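Local coordinates for protein endonuclease IV (PDB 3AAM) that cleaves phosphodiester bonds at apurinic or apyrimidinic sites in DNA during base excision repair, using bound metal ions, at residues A[14-22]-A[50-58]. Sequence-based numbering, arbitrary orientation.
Sequences KGVAGAVEE and EVEAFRALR
The Phe54 ring turns an edge to the start of helix 15-26. Val16 O lies at this edge near the ring plane, 3.5 Å from Phe54 CD1. Val20 CG2 comes in obliquely, 3.5 Å from Phe54 CE1. Over one face, offset toward the rim, lies Arg58 CG from the next turn of the ring's own helix. With CG of Phe54 anti to the backbone N (chi1 -178°), the CD1-CE1 side of the ring reaches Val16 and Val20. The other flat group is the Glu50 carboxylate. Its OE2 accepts a nearly straight hydrogen bond from Val16 N (3.0 Å, 176° at the hydrogen). The donor sits well out of the carboxylate plane. Arg44 forms a salt bridge with the same oxygen. Segments 15-22 and 50-58 run almost parallel, 11° apart, and their axes come within 8.3 Å. Helices 15-26 and 48-60 are neighbours on the outside of the TIM barrel, joined through strand 31-34. Phe31 of that strand touches Val20, Phe54 and Arg58, and Leu100 of helix 82-100 packs on Val16 and Phe54. Replacing Glu50 with alanine removes the carboxylate, and Val16 N would probably lose this acceptor and Arg44 this salt-bridge partner. Further along, Leu57 CD1 rests on Ala17 CB at 3.5 Å. Val20 CG1 sits 3.7 Å from Leu57 CB, while CG2 of the same valine meets Arg58 CG. Arg58 NH2 forms a hydrogen bond with Leu64 O.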
# COMPACT_ATOMS: atom_id res chain seq x y z
N LYS A 14 -1.79 18.69 14.03
CA LYS A 14 -0.48 18.04 13.99
C LYS A 14 -0.06 17.70 12.56
O LYS A 14 1.11 17.44 12.29
CB LYS A 14 -0.51 16.75 14.82
CG LYS A 14 -0.79 16.94 16.30
CD LYS A 14 0.35 17.66 17.00
CE LYS A 14 0.14 17.68 18.51
NZ LYS A 14 0.05 16.29 19.05
N GLY A 15 -1.02 17.72 11.64
CA GLY A 15 -0.72 17.41 10.25
C GLY A 15 -0.03 16.07 10.08
O GLY A 15 -0.29 15.13 10.83
N VAL A 16 0.85 15.98 9.09
CA VAL A 16 1.57 14.72 8.86
C VAL A 16 2.51 14.38 10.00
O VAL A 16 2.86 13.22 10.21
CB VAL A 16 2.37 14.77 7.53
CG1 VAL A 16 1.42 14.93 6.36
CG2 VAL A 16 3.38 15.91 7.56
N ALA A 17 2.93 15.40 10.75
CA ALA A 17 3.83 15.17 11.87
C ALA A 17 3.11 14.35 12.94
O ALA A 17 3.73 13.55 13.65
CB ALA A 17 4.29 16.51 12.46
N GLY A 18 1.80 14.54 13.03
CA GLY A 18 1.02 13.80 14.01
C GLY A 18 1.08 12.30 13.78
O GLY A 18 1.05 11.52 14.74
N ALA A 19 1.16 11.90 12.52
CA ALA A 19 1.22 10.48 12.19
C ALA A 19 2.53 9.88 12.68
O ALA A 19 2.56 8.75 13.18
CB ALA A 19 1.08 10.29 10.68
N VAL A 20 3.63 10.61 12.52
CA VAL A 20 4.92 10.12 12.98
C VAL A 20 4.85 9.91 14.49
O VAL A 20 5.29 8.88 15.01
CB VAL A 20 6.06 11.12 12.67
CG1 VAL A 20 7.39 10.56 13.14
CG2 VAL A 20 6.11 11.41 11.18
N GLU A 21 4.28 10.88 15.20
CA GLU A 21 4.17 10.77 16.65
C GLU A 21 3.31 9.59 17.09
O GLU A 21 3.65 8.89 18.05
CB GLU A 21 3.59 12.06 17.24
CG GLU A 21 4.43 13.29 16.98
CD GLU A 21 3.93 14.50 17.73
OE1 GLU A 21 4.39 15.62 17.42
OE2 GLU A 21 3.09 14.32 18.64
N GLU A 22 2.20 9.37 16.39
CA GLU A 22 1.32 8.26 16.74
C GLU A 22 1.99 6.92 16.48
O GLU A 22 1.79 5.96 17.23
CB GLU A 22 -0.00 8.36 15.96
CG GLU A 22 -0.95 7.19 16.23
CD GLU A 22 -2.32 7.37 15.62
OE1 GLU A 22 -2.46 8.18 14.68
OE2 GLU A 22 -3.26 6.69 16.08
N GLU A 50 6.16 22.14 8.19
CA GLU A 50 5.59 20.82 8.41
C GLU A 50 6.53 19.76 7.85
O GLU A 50 6.69 18.68 8.43
CB GLU A 50 4.21 20.70 7.76
CG GLU A 50 3.42 19.50 8.28
CD GLU A 50 1.98 19.44 7.78
OE1 GLU A 50 1.28 20.47 7.83
OE2 GLU A 50 1.54 18.35 7.34
N VAL A 51 7.15 20.05 6.71
CA VAL A 51 8.09 19.11 6.10
C VAL A 51 9.25 18.87 7.06
O VAL A 51 9.65 17.73 7.29
CB VAL A 51 8.65 19.66 4.77
CG1 VAL A 51 9.65 18.69 4.18
CG2 VAL A 51 7.51 19.90 3.78
N GLU A 52 9.78 19.96 7.62
CA GLU A 52 10.90 19.87 8.56
C GLU A 52 10.52 19.06 9.80
O GLU A 52 11.30 18.25 10.28
CB GLU A 52 11.35 21.27 8.97
CG GLU A 52 12.66 21.36 9.76
CD GLU A 52 12.53 20.94 11.22
OE1 GLU A 52 11.52 21.33 11.86
OE2 GLU A 52 13.43 20.25 11.73
N ALA A 53 9.32 19.30 10.31
CA ALA A 53 8.85 18.59 11.50
C ALA A 53 8.70 17.10 11.24
O ALA A 53 9.10 16.27 12.05
CB ALA A 53 7.52 19.18 11.96
N PHE A 54 8.12 16.76 10.09
CA PHE A 54 7.91 15.37 9.71
C PHE A 54 9.25 14.63 9.64
O PHE A 54 9.43 13.58 10.25
CB PHE A 54 7.23 15.30 8.34
CG PHE A 54 6.93 13.91 7.87
CD1 PHE A 54 5.75 13.27 8.24
CD2 PHE A 54 7.84 13.22 7.07
CE1 PHE A 54 5.48 11.97 7.82
CE2 PHE A 54 7.58 11.92 6.65
CZ PHE A 54 6.40 11.29 7.03
N ARG A 55 10.19 15.19 8.88
CA ARG A 55 11.50 14.59 8.74
C ARG A 55 12.25 14.49 10.07
O ARG A 55 12.82 13.45 10.38
CB ARG A 55 12.34 15.38 7.74
CG ARG A 55 11.91 15.22 6.29
CD ARG A 55 12.75 16.10 5.37
NE ARG A 55 12.48 15.83 3.95
CZ ARG A 55 13.25 15.08 3.17
NH1 ARG A 55 12.93 14.90 1.90
NH2 ARG A 55 14.35 14.52 3.65
N ALA A 56 12.25 15.57 10.84
CA ALA A 56 12.95 15.58 12.12
C ALA A 56 12.36 14.56 13.09
O ALA A 56 13.09 13.83 13.76
CB ALA A 56 12.90 16.97 12.73
N LEU A 57 11.04 14.51 13.16
CA LEU A 57 10.37 13.57 14.05
C LEU A 57 10.65 12.13 13.62
O LEU A 57 10.92 11.27 14.45
CB LEU A 57 8.86 13.84 14.08
CG LEU A 57 8.42 15.09 14.84
CD1 LEU A 57 6.97 15.41 14.50
CD2 LEU A 57 8.60 14.87 16.34
N ARG A 58 10.58 11.88 12.31
CA ARG A 58 10.83 10.54 11.80
C ARG A 58 12.24 10.06 12.10
O ARG A 58 12.45 8.97 12.62
CB ARG A 58 10.59 10.48 10.29
CG ARG A 58 9.21 10.02 9.88
CD ARG A 58 9.30 8.94 8.81
NE ARG A 58 9.96 9.42 7.60
CZ ARG A 58 10.26 8.65 6.55
NH1 ARG A 58 10.85 9.18 5.49
NH2 ARG A 58 9.97 7.36 6.57